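Local coordinates for phosphoenolpyruvate-protein phosphotransferase (Acinetobacter sp., PDB 3CI6) that probably transfers the phosphoryl group of phosphoenolpyruvate to a histidine of a protein, and is represented here by its GAF domain alone, at residues L50-R53 with N54-Y57; F142-A145 with A146-F149; S74-L77 with S78-L81; S28-I31 with M32-V36. One frame throughout, in Å; residues are numbered along the deposited sequence. Where two conformers were deposited one is given.

Interaction 1. Residues L50-R53 with N54-Y57; sequences LDER and NQRY. With P4G (1-ethoxy-2-(2-ethoxyethoxy)ethane), chain F.
Asp51 and Arg56 face each other across the mouth of a tight beta hairpin, and their side chains run side by side in the same direction. Arg56 NE donates to Asp51 OD2 at 3.3 Å, which makes a salt bridge. The oxygen sits at the edge of the guanidinium, near its plane, and the carboxylate is turned 57° from that plane. A weak bond from Arg56 NH1 reaches the same oxygen. Asp51 OD2 also accepts from Asn54 ND2 at 2.9 Å, on its syn side, while Arg56 NE comes from the anti side. Both donors approach from the same face of the carboxylate. The amide of Asn54 stands almost square to it, with the planes 88° apart.

Next to this group, Gln55 folds back over the turn. Its chain bends at chi2 (-64°), and this brings NE2 to within 2.7 Å of Glu52 O, on a lone pair in the carbonyl plane. Backbone bonds pair Asp51 with Arg56, with Asp51 N 2.8 Å from Arg56 O. Gln55 and Arg56 both face Asp51, as in a G1 beta bulge. On the other face of the hairpin, Leu50 CG meets the Tyr57 ring at CE1, 3.7 Å away, and Leu77 covers both residues.

Asp51 also belongs to the pocket of the bound polyether, and its OD2 lies 3.5 Å from ligand O2. Two donors hold this carboxylate, and one of them, Arg56, carries a positive charge. They probably favour its ionised form and fix its rotation at the pocket wall.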
ATOM      1  N   LEU B  50      14.082   7.972   4.910  0.60  7.42           N
ATOM      2  CA  LEU B  50      14.630   9.314   4.841  0.60  8.72           C
ATOM      3  C   LEU B  50      14.351  10.038   6.167  0.60  8.05           C
ATOM      4  O   LEU B  50      13.195  10.236   6.528  0.60  8.96           O
ATOM      5  CB  LEU B  50      14.043  10.040   3.615  0.60  8.49           C
ATOM      6  CG  LEU B  50      14.897  11.152   2.991  0.60  8.91           C
ATOM      7  CD1 LEU B  50      14.288  11.671   1.679  0.60 13.27           C
ATOM      8  CD2 LEU B  50      15.082  12.256   4.032  0.60 10.31           C
ATOM      9  N   ASP B  51      15.423  10.472   6.857  1.00  8.82           N
ATOM     10  CA  ASP B  51      15.446  11.144   8.133  1.00 10.19           C
ATOM     11  C   ASP B  51      15.654  12.601   7.762  1.00 12.59           C
ATOM     12  O   ASP B  51      16.775  13.043   7.504  1.00 12.82           O
ATOM     13  CB  ASP B  51      16.593  10.587   8.967  1.00 10.60           C
ATOM     14  CG  ASP B  51      16.755  11.307  10.275  1.00 12.30           C
ATOM     15  OD1 ASP B  51      15.999  12.293  10.501  1.00 14.02           O
ATOM     16  OD2 ASP B  51      17.580  10.833  11.066  1.00 14.37           O
ATOM     17  N   GLU B  52      14.588  13.375   7.712  0.60 13.70           N
ATOM     18  CA  GLU B  52      14.734  14.724   7.199  0.60 14.29           C
ATOM     19  C   GLU B  52      15.421  15.644   8.214  0.60 13.02           C
ATOM     20  O   GLU B  52      16.026  16.627   7.824  0.60 14.13           O
ATOM     21  CB  GLU B  52      13.383  15.284   6.779  0.60 15.24           C
ATOM     22  CG  GLU B  52      13.458  16.187   5.576  0.60 16.86           C
ATOM     23  CD  GLU B  52      12.150  16.239   4.810  0.60 17.40           C
ATOM     24  OE1 GLU B  52      11.082  16.011   5.433  0.60 20.90           O
ATOM     25  OE2 GLU B  52      12.207  16.501   3.593  0.60 21.63           O
ATOM     26  N   ARG B  53      15.338  15.320   9.494  1.00 11.82           N
ATOM     27  CA  ARG B  53      16.057  16.085  10.500  1.00 11.68           C
ATOM     28  C   ARG B  53      17.576  16.037  10.319  1.00 11.05           C
ATOM     29  O   ARG B  53      18.273  17.052  10.405  1.00  9.43           O
ATOM     30  CB  ARG B  53      15.717  15.463  11.834  1.00 12.90           C
ATOM     31  CG  ARG B  53      15.358  16.360  12.799  1.00 13.73           C
ATOM     32  CD  ARG B  53      14.906  15.628  14.065  1.00 13.82           C
ATOM     33  NE  ARG B  53      15.653  16.179  15.170  1.00 11.81           N
ATOM     34  CZ  ARG B  53      15.222  16.292  16.416  1.00 11.40           C
ATOM     35  NH1 ARG B  53      14.016  15.871  16.766  1.00  9.55           N
ATOM     36  NH2 ARG B  53      16.022  16.819  17.313  1.00 10.60           N
ATOM     37  N   ASN B  54      18.079  14.838  10.028  1.00 10.10           N
ATOM     38  CA  ASN B  54      19.508  14.617   9.822  1.00 11.72           C
ATOM     39  C   ASN B  54      19.936  14.555   8.355  1.00 12.20           C
ATOM     40  O   ASN B  54      21.093  14.299   8.058  1.00 12.06           O
ATOM     41  CB  ASN B  54      19.920  13.337  10.566  1.00 11.26           C
ATOM     42  CG  ASN B  54      19.819  13.512  12.086  1.00 12.86           C
ATOM     43  OD1 ASN B  54      20.559  14.303  12.643  1.00 14.72           O
ATOM     44  ND2 ASN B  54      18.892  12.810  12.735  1.00 16.39           N
ATOM     45  N   GLN B  55      18.992  14.787   7.448  1.00 12.10           N
ATOM     46  CA  GLN B  55      19.253  14.819   6.010  1.00 12.51           C
ATOM     47  C   GLN B  55      20.044  13.608   5.522  1.00 11.53           C
ATOM     48  O   GLN B  55      21.159  13.722   4.976  1.00 12.48           O
ATOM     49  CB  GLN B  55      19.947  16.127   5.632  1.00 13.89           C
ATOM     50  CG  GLN B  55      18.967  17.311   5.712  1.00 17.25           C
ATOM     51  CD  GLN B  55      17.819  17.209   4.713  1.00 21.25           C
ATOM     52  OE1 GLN B  55      18.040  17.241   3.500  1.00 25.12           O
ATOM     53  NE2 GLN B  55      16.594  17.056   5.211  1.00 24.46           N
ATOM     54  N   ARG B  56      19.498  12.436   5.800  1.00  9.33           N
ATOM     55  CA  ARG B  56      20.168  11.213   5.479  1.00  8.53           C
ATOM     56  C   ARG B  56      19.118  10.114   5.391  1.00  6.81           C
ATOM     57  O   ARG B  56      18.010  10.262   5.894  1.00  6.92           O
ATOM     58  CB  ARG B  56      21.163  10.840   6.588  1.00  8.36           C
ATOM     59  CG  ARG B  56      20.479  10.556   7.910  1.00 12.39           C
ATOM     60  CD  ARG B  56      21.387  10.171   9.065  1.00 16.15           C
ATOM     61  NE  ARG B  56      20.581   9.859  10.252  1.00 19.86           N
ATOM     62  CZ  ARG B  56      21.090   9.387  11.391  1.00 24.56           C
ATOM     63  NH1 ARG B  56      20.302   9.160  12.446  1.00 25.82           N
ATOM     64  NH2 ARG B  56      22.393   9.139  11.472  1.00 27.04           N
ATOM     65  N   TYR B  57      19.496   8.995   4.804  1.00  6.53           N
ATOM     66  CA  TYR B  57      18.697   7.758   4.892  1.00  6.50           C
ATOM     67  C   TYR B  57      19.234   6.931   6.039  1.00  6.80           C
ATOM     68  O   TYR B  57      20.465   6.739   6.127  1.00  9.48           O
ATOM     69  CB  TYR B  57      18.778   6.957   3.600  1.00  7.16           C
ATOM     70  CG  TYR B  57      18.117   7.611   2.396  1.00  7.28           C
ATOM     71  CD1 TYR B  57      16.753   7.597   2.242  1.00  9.76           C
ATOM     72  CD2 TYR B  57      18.876   8.183   1.387  1.00  8.36           C
ATOM     73  CE1 TYR B  57      16.143   8.186   1.154  1.00 11.74           C
ATOM     74  CE2 TYR B  57      18.265   8.753   0.290  1.00  8.93           C
ATOM     75  CZ  TYR B  57      16.905   8.730   0.173  1.00  9.79           C
ATOM     76  OH  TYR B  57      16.280   9.304  -0.911  1.00 11.88           O
TER
HETATM   77  C8  P4G F 169       9.459   9.665  13.176  1.00 26.71           C
HETATM   78  C7  P4G F 169       8.906   8.503  12.370  1.00 29.17           C
HETATM   79  O4  P4G F 169       9.480   8.525  11.076  1.00 31.73           O
HETATM   80  C6  P4G F 169      10.857   8.288  11.196  1.00 27.89           C
HETATM   81  C5  P4G F 169      11.686   8.133   9.953  1.00 30.10           C
HETATM   82  O3  P4G F 169      13.134   8.167  10.146  1.00 32.78           O
HETATM   83  C4  P4G F 169      13.546   8.161  11.480  1.00 29.84           C
HETATM   84  C3  P4G F 169      15.021   8.194  11.454  1.00 33.03           C
HETATM   85  O2  P4G F 169      15.448   8.611  12.741  1.00 36.94           O
HETATM   86  C2  P4G F 169      15.183   7.614  13.707  1.00 36.36           C
HETATM   87  C1  P4G F 169      15.019   8.379  15.016  1.00 37.92           C

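Interaction 2. Residues F142-A145 with A146-F149; sequences FSEA and AESF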
ATOM      1  N   PHE B 142      15.619 -10.565 -11.491  1.00  9.25           N
ATOM      2  CA  PHE B 142      14.291 -10.494 -10.876  1.00  8.98           C
ATOM      3  C   PHE B 142      13.266  -9.935 -11.834  1.00  9.41           C
ATOM      4  O   PHE B 142      13.506  -8.907 -12.468  1.00  9.87           O
ATOM      5  CB  PHE B 142      14.321  -9.699  -9.587  1.00 10.34           C
ATOM      6  CG  PHE B 142      15.015 -10.426  -8.491  1.00 11.16           C
ATOM      7  CD1 PHE B 142      14.539 -11.634  -8.036  1.00 11.47           C
ATOM      8  CD2 PHE B 142      16.169  -9.953  -7.981  1.00 12.31           C
ATOM      9  CE1 PHE B 142      15.210 -12.332  -7.078  1.00 12.87           C
ATOM     10  CE2 PHE B 142      16.859 -10.641  -6.998  1.00 12.87           C
ATOM     11  CZ  PHE B 142      16.379 -11.835  -6.550  1.00 11.40           C
ATOM     12  N   SER B 143      12.119 -10.603 -11.915  1.00  9.53           N
ATOM     13  CA  SER B 143      11.109 -10.310 -12.893  1.00 10.62           C
ATOM     14  C   SER B 143      10.194  -9.164 -12.490  1.00 10.40           C
ATOM     15  O   SER B 143      10.239  -8.640 -11.373  1.00  9.50           O
ATOM     16  CB  SER B 143      10.222 -11.547 -13.101  1.00 10.46           C
ATOM     17  OG  SER B 143       9.212 -11.636 -12.122  1.00 13.97           O
ATOM     18  N   GLU B 144       9.277  -8.851 -13.397  1.00 11.98           N
ATOM     19  CA  GLU B 144       8.267  -7.856 -13.178  1.00 12.11           C
ATOM     20  C   GLU B 144       7.358  -8.214 -12.046  1.00 10.57           C
ATOM     21  O   GLU B 144       6.849  -7.317 -11.404  1.00 10.95           O
ATOM     22  CB  GLU B 144       7.437  -7.651 -14.440  1.00 13.43           C
ATOM     23  CG  GLU B 144       8.250  -7.241 -15.630  1.00 17.88           C
ATOM     24  CD  GLU B 144       8.810  -5.853 -15.538  1.00 23.88           C
ATOM     25  OE1 GLU B 144       8.383  -5.060 -14.647  1.00 27.79           O
ATOM     26  OE2 GLU B 144       9.689  -5.557 -16.394  1.00 27.97           O
ATOM     27  N   ALA B 145       7.106  -9.491 -11.788  1.00  9.76           N
ATOM     28  CA  ALA B 145       6.290  -9.864 -10.639  1.00  9.66           C
ATOM     29  C   ALA B 145       6.893  -9.400  -9.341  1.00  8.90           C
ATOM     30  O   ALA B 145       6.188  -8.888  -8.439  1.00  8.21           O
ATOM     31  CB  ALA B 145       6.046 -11.402 -10.595  1.00 11.51           C
ATOM     32  N   ALA B 146       8.190  -9.611  -9.198  1.00  8.51           N
ATOM     33  CA  ALA B 146       8.875  -9.182  -8.007  1.00  7.89           C
ATOM     34  C   ALA B 146       8.804  -7.678  -7.903  1.00  6.77           C
ATOM     35  O   ALA B 146       8.520  -7.151  -6.815  1.00  6.47           O
ATOM     36  CB  ALA B 146      10.314  -9.658  -8.029  1.00  7.26           C
ATOM     37  N   GLU B 147       9.024  -6.965  -9.007  1.00  6.08           N
ATOM     38  CA  GLU B 147       8.933  -5.499  -8.933  1.00  5.56           C
ATOM     39  C   GLU B 147       7.533  -5.050  -8.497  1.00  5.17           C
ATOM     40  O   GLU B 147       7.374  -4.188  -7.613  1.00  5.42           O
ATOM     41  CB  GLU B 147       9.293  -4.858 -10.276  1.00  5.93           C
ATOM     42  CG  GLU B 147      10.742  -5.042 -10.665  1.00  7.65           C
ATOM     43  CD  GLU B 147      11.129  -4.291 -11.923  1.00  9.84           C
ATOM     44  OE1 GLU B 147      10.307  -3.566 -12.512  1.00 14.41           O
ATOM     45  OE2 GLU B 147      12.328  -4.367 -12.309  1.00 12.07           O
ATOM     46  N   SER B 148       6.506  -5.647  -9.099  1.00  5.50           N
ATOM     47  CA  SER B 148       5.125  -5.286  -8.758  1.00  5.69           C
ATOM     48  C   SER B 148       4.786  -5.560  -7.308  1.00  6.27           C
ATOM     49  O   SER B 148       4.141  -4.745  -6.666  1.00  5.37           O
ATOM     50  CB  SER B 148       4.158  -5.987  -9.677  1.00  6.23           C
ATOM     51  OG  SER B 148       4.272  -5.563 -11.002  1.00  7.60           O
ATOM     52  N   PHE B 149       5.211  -6.707  -6.792  1.00  5.51           N
ATOM     53  CA  PHE B 149       5.047  -7.091  -5.401  1.00  5.71           C
ATOM     54  C   PHE B 149       5.647  -6.040  -4.485  1.00  6.29           C
ATOM     55  O   PHE B 149       5.012  -5.567  -3.543  1.00  6.09           O
ATOM     56  CB  PHE B 149       5.712  -8.474  -5.239  1.00  6.23           C
ATOM     57  CG  PHE B 149       5.862  -8.985  -3.815  1.00  5.94           C
ATOM     58  CD1 PHE B 149       4.765  -9.425  -3.117  1.00  7.70           C
ATOM     59  CD2 PHE B 149       7.126  -9.184  -3.252  1.00  7.71           C
ATOM     60  CE1 PHE B 149       4.884  -9.989  -1.836  1.00  8.54           C
ATOM     61  CE2 PHE B 149       7.262  -9.744  -1.971  1.00  6.57           C
ATOM     62  CZ  PHE B 149       6.135 -10.124  -1.264  1.00  9.13           C
TER
HETATM   63  O   HOH W   1      12.476  -7.086 -14.477  1.00 41.52           O
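Glu144 and Glu147 have similar first torsions, -58° and -67°, with CG beside the backbone N in each. The Glu144 chain then bends, while that of Glu147 runs on extended. The two carboxylates end up side by side, pointing the same way, with Glu144 OE1 3.2 Å from Glu147 OE1. Their planes are 74° apart.

Ser143 is the N-cap of helix 144-167. Its OG lies between the backbone N and the carbonyl carbon, and it takes a weak capping bond from Ala145 N at 3.0 Å. The first helical bond runs from Glu147 N to Ser143 O at 3.1 Å. Phe142 CB packs on Ala146 CB at 4.3 Å, and both side chains rest on Met40 of helix 25-40. A water donates to Phe142 O at 2.9 Å and weakly to Glu147 OE2. Asn93 donates to the same two oxygens.

Two carboxylates this close would probably repel each other if nothing offset them. Arg13 of the second subunit forms a salt bridge with Glu147 OE1 and a long, weak ion pair with Glu144 OE1. The acidic pair at this helix start is therefore probably balanced across the dimer interface, and the helix dipole may help too.

Interaction 3. Residues S74-L77 with S78-L81; sequences SLQL and SEGL
Glu79 reaches back across the turn and bonds the backbone of Gln76. Its OE1 accepts from Gln76 N at 2.8 Å, with an N-H...O angle of 167°. The lone pair used is the anti one, pointing away from OE2. Leu75 lies across the Glu79 side chain at about a right angle, and its CD2 touches the carboxyl carbon CD at 3.9 Å. Gln76 CB also comes within 3.7 Å of Glu79 OE1, and the two side chains are set obliquely.

The shape of Glu79 makes this possible. With CG anti to the backbone N (chi1 -177°) and the chain extended beyond it, OE1 reaches Gln76 N. A type I beta turn from Gln76 to Glu79 brings the two ends together. Glu79 N donates to Gln76 O at 3.0 Å, from above the carbonyl plane and not on a lone pair. Gln76 is thus tied to Glu79 twice, once through its N-H and once through its carbonyl.

Further out, Leu75 pairs by backbone bonds with Tyr57 of strand 56-63, and its side chain packs on Tyr48 and Val82. Tyr105 packs against Glu79. A glycerol, probably from the crystallisation liquor, bonds to Glu79 OE1 as well.

This is a type I beta turn closed by its backbone bond and reinforced by a side-chain-to-backbone bond from its last residue. It links edge strand 74-76 of the antiparallel GAF-domain sheet to helix 80-88.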
ATOM      1  N   SER B  74      23.852   4.901   8.055  1.00  9.91           N
ATOM      2  CA  SER B  74      23.152   5.903   7.280  1.00 10.83           C
ATOM      3  C   SER B  74      23.884   6.232   6.009  1.00 10.99           C
ATOM      4  O   SER B  74      25.078   5.927   5.849  1.00 11.07           O
ATOM      5  CB  SER B  74      22.912   7.152   8.061  1.00 11.67           C
ATOM      6  OG  SER B  74      24.143   7.754   8.383  1.00 13.34           O
ATOM      7  N   LEU B  75      23.139   6.836   5.107  1.00 10.89           N
ATOM      8  CA  LEU B  75      23.613   7.237   3.798  1.00 10.47           C
ATOM      9  C   LEU B  75      23.213   8.666   3.518  1.00 10.47           C
ATOM     10  O   LEU B  75      22.103   9.075   3.853  1.00  9.42           O
ATOM     11  CB  LEU B  75      22.998   6.350   2.707  1.00 11.28           C
ATOM     12  CG  LEU B  75      23.303   4.852   2.801  1.00 14.56           C
ATOM     13  CD1 LEU B  75      22.382   3.948   2.013  1.00 18.27           C
ATOM     14  CD2 LEU B  75      24.757   4.657   2.357  1.00 18.46           C
ATOM     15  N   GLN B  76      24.081   9.441   2.871  1.00 10.71           N
ATOM     16  CA  GLN B  76      23.645  10.765   2.477  1.00 12.42           C
ATOM     17  C   GLN B  76      22.631  10.672   1.335  1.00 12.32           C
ATOM     18  O   GLN B  76      22.507   9.653   0.667  1.00 10.85           O
ATOM     19  CB  GLN B  76      24.812  11.633   2.051  1.00 13.65           C
ATOM     20  CG  GLN B  76      25.831  11.848   3.166  1.00 16.95           C
ATOM     21  CD  GLN B  76      25.239  12.581   4.365  1.00 21.07           C
ATOM     22  OE1 GLN B  76      24.865  13.758   4.275  1.00 26.80           O
ATOM     23  NE2 GLN B  76      25.165  11.887   5.499  1.00 24.02           N
ATOM     24  N   LEU B  77      21.890  11.747   1.129  1.00 12.84           N
ATOM     25  CA  LEU B  77      20.753  11.729   0.224  1.00 14.05           C
ATOM     26  C   LEU B  77      21.136  11.477  -1.239  1.00 14.51           C
ATOM     27  O   LEU B  77      20.362  10.909  -1.977  1.00 14.84           O
ATOM     28  CB  LEU B  77      19.943  13.013   0.373  1.00 14.94           C
ATOM     29  CG  LEU B  77      19.224  13.127   1.717  1.00 16.76           C
ATOM     30  CD1 LEU B  77      18.395  14.382   1.695  1.00 19.93           C
ATOM     31  CD2 LEU B  77      18.333  11.926   2.040  1.00 16.77           C
ATOM     32  N   SER B  78      22.340  11.854  -1.626  1.00 14.96           N
ATOM     33  CA  SER B  78      22.799  11.618  -2.998  1.00 15.94           C
ATOM     34  C   SER B  78      23.766  10.456  -3.098  1.00 15.90           C
ATOM     35  O   SER B  78      24.457  10.308  -4.109  1.00 16.18           O
ATOM     36  CB  SER B  78      23.472  12.887  -3.522  1.00 16.35           C
ATOM     37  OG  SER B  78      24.592  13.240  -2.723  1.00 20.37           O
ATOM     38  N   GLU B  79      23.821   9.610  -2.068  1.00 14.56           N
ATOM     39  CA  GLU B  79      24.912   8.654  -1.935  1.00 14.66           C
ATOM     40  C   GLU B  79      24.580   7.305  -2.527  1.00 14.65           C
ATOM     41  O   GLU B  79      23.674   6.611  -2.042  1.00 14.01           O
ATOM     42  CB  GLU B  79      25.304   8.489  -0.460  1.00 14.64           C
ATOM     43  CG  GLU B  79      26.479   7.574  -0.249  1.00 14.93           C
ATOM     44  CD  GLU B  79      27.015   7.575   1.176  1.00 16.94           C
ATOM     45  OE1 GLU B  79      26.474   8.280   2.048  1.00 14.35           O
ATOM     46  OE2 GLU B  79      28.053   6.903   1.414  1.00 19.22           O
ATOM     47  N   GLY B  80      25.353   6.924  -3.552  1.00 14.68           N
ATOM     48  CA  GLY B  80      25.327   5.567  -4.037  1.00 13.55           C
ATOM     49  C   GLY B  80      24.016   5.149  -4.694  1.00 12.41           C
ATOM     50  O   GLY B  80      23.212   5.985  -5.112  1.00 11.58           O
ATOM     51  N   LEU B  81      23.838   3.843  -4.838  1.00 11.83           N
ATOM     52  CA  LEU B  81      22.614   3.335  -5.474  1.00 11.15           C
ATOM     53  C   LEU B  81      21.343   3.641  -4.693  1.00 10.71           C
ATOM     54  O   LEU B  81      20.299   3.919  -5.306  1.00  9.98           O
ATOM     55  CB  LEU B  81      22.711   1.835  -5.770  1.00 11.03           C
ATOM     56  CG  LEU B  81      23.752   1.427  -6.801  1.00 13.91           C
ATOM     57  CD1 LEU B  81      24.017  -0.087  -6.727  1.00 15.44           C
ATOM     58  CD2 LEU B  81      23.261   1.927  -8.200  1.00 15.81           C
TER

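Interaction 4. Residues S28-I31 with M32-V36; sequences SLDI and MVNQV
Residues Ser28 to Val36 form regular alpha helix, with i to i+4 bonds such as Gln35 N to Ile31 O at 2.9 Å. One carbonyl in this stretch does double duty. Asp30 O accepts from Asn34 N at 3.2 Å and from Asn34 ND2 at 2.9 Å, and the two donors come from opposite faces of the carbonyl plane. Asn34 CG lies beside its own backbone N (chi1 -79°), which folds the amide back over the preceding turn. Asp30 OD1 is also close, 3.1 Å from Asn34 ND2, but the angle is too poor for a hydrogen bond. The carboxylate and amide planes are 73° apart.

Ile31 and Gln35 lie side by side and point the same way, with Ile31 CG2 4.0 Å from Gln35 CG. Both lean on helix 7-20, where Glu18 accepts from Gln35 NE2. Val33 CG1 and CG2 each lie 3.6 Å from Leu29 O. Leu29 and Val33 turn to strands 44-51 and 56-63, while selenomethionine Met32 meets Leu157 and Ile19.

Helix 25-40 lies on the sheet beside helix 144-167, with helix 7-20 packed against it from outside. Such layering of helices on an antiparallel sheet is characteristic of the GAF fold.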
ATOM      1  N   SER B  28       5.854  -2.655  11.644  0.60  6.75           N
ATOM      2  CA  SER B  28       5.521  -2.733  10.229  0.60  6.35           C
ATOM      3  C   SER B  28       6.765  -2.996   9.383  0.60  5.87           C
ATOM      4  O   SER B  28       6.767  -3.868   8.538  0.60  5.65           O
ATOM      5  CB  SER B  28       4.829  -1.469   9.770  0.60  6.60           C
ATOM      6  OG  SER B  28       3.630  -1.312  10.505  0.60  8.49           O
ATOM      7  N   LEU B  29       7.831  -2.265   9.675  1.00  5.82           N
ATOM      8  CA  LEU B  29       9.083  -2.371   8.918  1.00  6.39           C
ATOM      9  C   LEU B  29       9.705  -3.760   9.071  1.00  6.66           C
ATOM     10  O   LEU B  29      10.214  -4.333   8.094  1.00  7.92           O
ATOM     11  CB  LEU B  29      10.079  -1.298   9.358  1.00  6.87           C
ATOM     12  CG  LEU B  29       9.633   0.144   9.165  1.00  7.30           C
ATOM     13  CD1 LEU B  29      10.673   1.113   9.772  1.00  9.98           C
ATOM     14  CD2 LEU B  29       9.365   0.467   7.671  1.00 10.20           C
ATOM     15  N   ASP B  30       9.672  -4.270  10.299  1.00  7.44           N
ATOM     16  CA  ASP B  30      10.264  -5.564  10.603  1.00  8.07           C
ATOM     17  C   ASP B  30       9.492  -6.656   9.886  1.00  7.11           C
ATOM     18  O   ASP B  30      10.077  -7.588   9.291  1.00  7.40           O
ATOM     19  CB  ASP B  30      10.263  -5.785  12.121  1.00  8.64           C
ATOM     20  CG  ASP B  30      10.871  -7.111  12.549  1.00 12.35           C
ATOM     21  OD1 ASP B  30      12.047  -7.350  12.207  1.00 19.23           O
ATOM     22  OD2 ASP B  30      10.173  -7.834  13.310  1.00 20.45           O
ATOM     23  N   ILE B  31       8.158  -6.575   9.944  1.00  6.75           N
ATOM     24  CA  ILE B  31       7.321  -7.554   9.232  1.00  7.25           C
ATOM     25  C   ILE B  31       7.617  -7.503   7.762  1.00  7.50           C
ATOM     26  O   ILE B  31       7.796  -8.534   7.114  1.00  6.75           O
ATOM     27  CB  ILE B  31       5.834  -7.254   9.461  1.00  7.12           C
ATOM     28  CG1 ILE B  31       5.452  -7.607  10.886  1.00  8.32           C
ATOM     29  CG2 ILE B  31       4.973  -8.069   8.537  1.00  7.96           C
ATOM     30  CD1 ILE B  31       4.159  -6.858  11.365  1.00  9.94           C
HETATM   31  N   MSE B  32       7.676  -6.303   7.198  0.50  8.99           N
HETATM   32  CA  MSE B  32       7.877  -6.225   5.753  0.50 10.82           C
HETATM   33  C   MSE B  32       9.211  -6.821   5.308  0.50  8.97           C
HETATM   34  O   MSE B  32       9.245  -7.613   4.367  0.50  8.36           O
HETATM   35  CB  MSE B  32       7.774  -4.808   5.231  0.50 11.27           C
HETATM   36  CG  MSE B  32       7.753  -4.772   3.717  0.50 11.85           C
HETATM   37 SE   MSE B  32       7.524  -2.985   3.146  0.50 23.67          SE
HETATM   38  CE  MSE B  32       9.146  -2.233   3.994  0.60  6.72           C
ATOM     39  N   VAL B  33      10.311  -6.453   5.947  1.00  7.27           N
ATOM     40  CA  VAL B  33      11.623  -6.970   5.448  1.00  7.80           C
ATOM     41  C   VAL B  33      11.720  -8.481   5.588  1.00  7.91           C
ATOM     42  O   VAL B  33      12.269  -9.179   4.723  1.00  7.87           O
ATOM     43  CB  VAL B  33      12.860  -6.253   6.042  1.00  7.96           C
ATOM     44  CG1 VAL B  33      12.815  -4.780   5.674  1.00  9.70           C
ATOM     45  CG2 VAL B  33      13.004  -6.501   7.517  1.00  7.85           C
ATOM     46  N   ASN B  34      11.213  -9.034   6.677  1.00  6.55           N
ATOM     47  CA  ASN B  34      11.321 -10.475   6.905  1.00  6.70           C
ATOM     48  C   ASN B  34      10.390 -11.234   5.975  1.00  6.34           C
ATOM     49  O   ASN B  34      10.768 -12.257   5.414  1.00  7.23           O
ATOM     50  CB  ASN B  34      11.052 -10.770   8.365  1.00  6.42           C
ATOM     51  CG  ASN B  34      12.265 -10.476   9.211  1.00  7.82           C
ATOM     52  OD1 ASN B  34      13.226 -11.269   9.217  1.00 10.64           O
ATOM     53  ND2 ASN B  34      12.292  -9.313   9.849  1.00  9.52           N
ATOM     54  N   GLN B  35       9.170 -10.730   5.815  1.00  6.13           N
ATOM     55  CA  GLN B  35       8.240 -11.385   4.913  1.00  6.94           C
ATOM     56  C   GLN B  35       8.602 -11.288   3.440  1.00  6.41           C
ATOM     57  O   GLN B  35       8.443 -12.277   2.721  1.00  7.73           O
ATOM     58  CB  GLN B  35       6.798 -10.941   5.144  1.00  8.51           C
ATOM     59  CG  GLN B  35       6.277 -11.227   6.523  1.00  9.23           C
ATOM     60  CD  GLN B  35       6.084 -12.670   6.837  1.00 14.72           C
ATOM     61  OE1 GLN B  35       6.513 -13.560   6.082  1.00 21.15           O
ATOM     62  NE2 GLN B  35       5.389 -12.942   7.928  1.00 17.63           N
ATOM     63  N   VAL B  36       9.161 -10.159   3.027  1.00  6.89           N
ATOM     64  CA  VAL B  36       9.689 -10.021   1.660  1.00  7.21           C
ATOM     65  C   VAL B  36      10.828 -11.033   1.465  1.00  6.95           C
ATOM     66  O   VAL B  36      10.869 -11.774   0.469  1.00  8.38           O
ATOM     67  CB  VAL B  36      10.163  -8.612   1.340  1.00  7.29           C
ATOM     68  CG1 VAL B  36      11.017  -8.595   0.048  1.00  8.48           C
ATOM     69  CG2 VAL B  36       8.915  -7.674   1.189  1.00  7.93           C
TER

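How the interactions relate
Along the chain the order is interaction 4, interaction 1, interaction 3, interaction 2, all within the GAF domain. Interactions 1 and 3 are neighbours, with centres about 10 Å apart. Strands 56-63 and 74-76 lie side by side in the antiparallel sheet, and the hairpin of interaction 1 meets the turn of interaction 3 at one end of it. Interactions 4 and 2 belong to helices 25-40 and 144-167. Their centres are about 17 Å apart, and they touch where Phe149 CE2 packs on Val36 CG2. Interactions 1 and 2 lie on opposite sides of the chain's centre, about 28 Å apart between centres. Interaction 1 contributes Asp51 to the polyether pocket, whereas interaction 2 meets the second subunit.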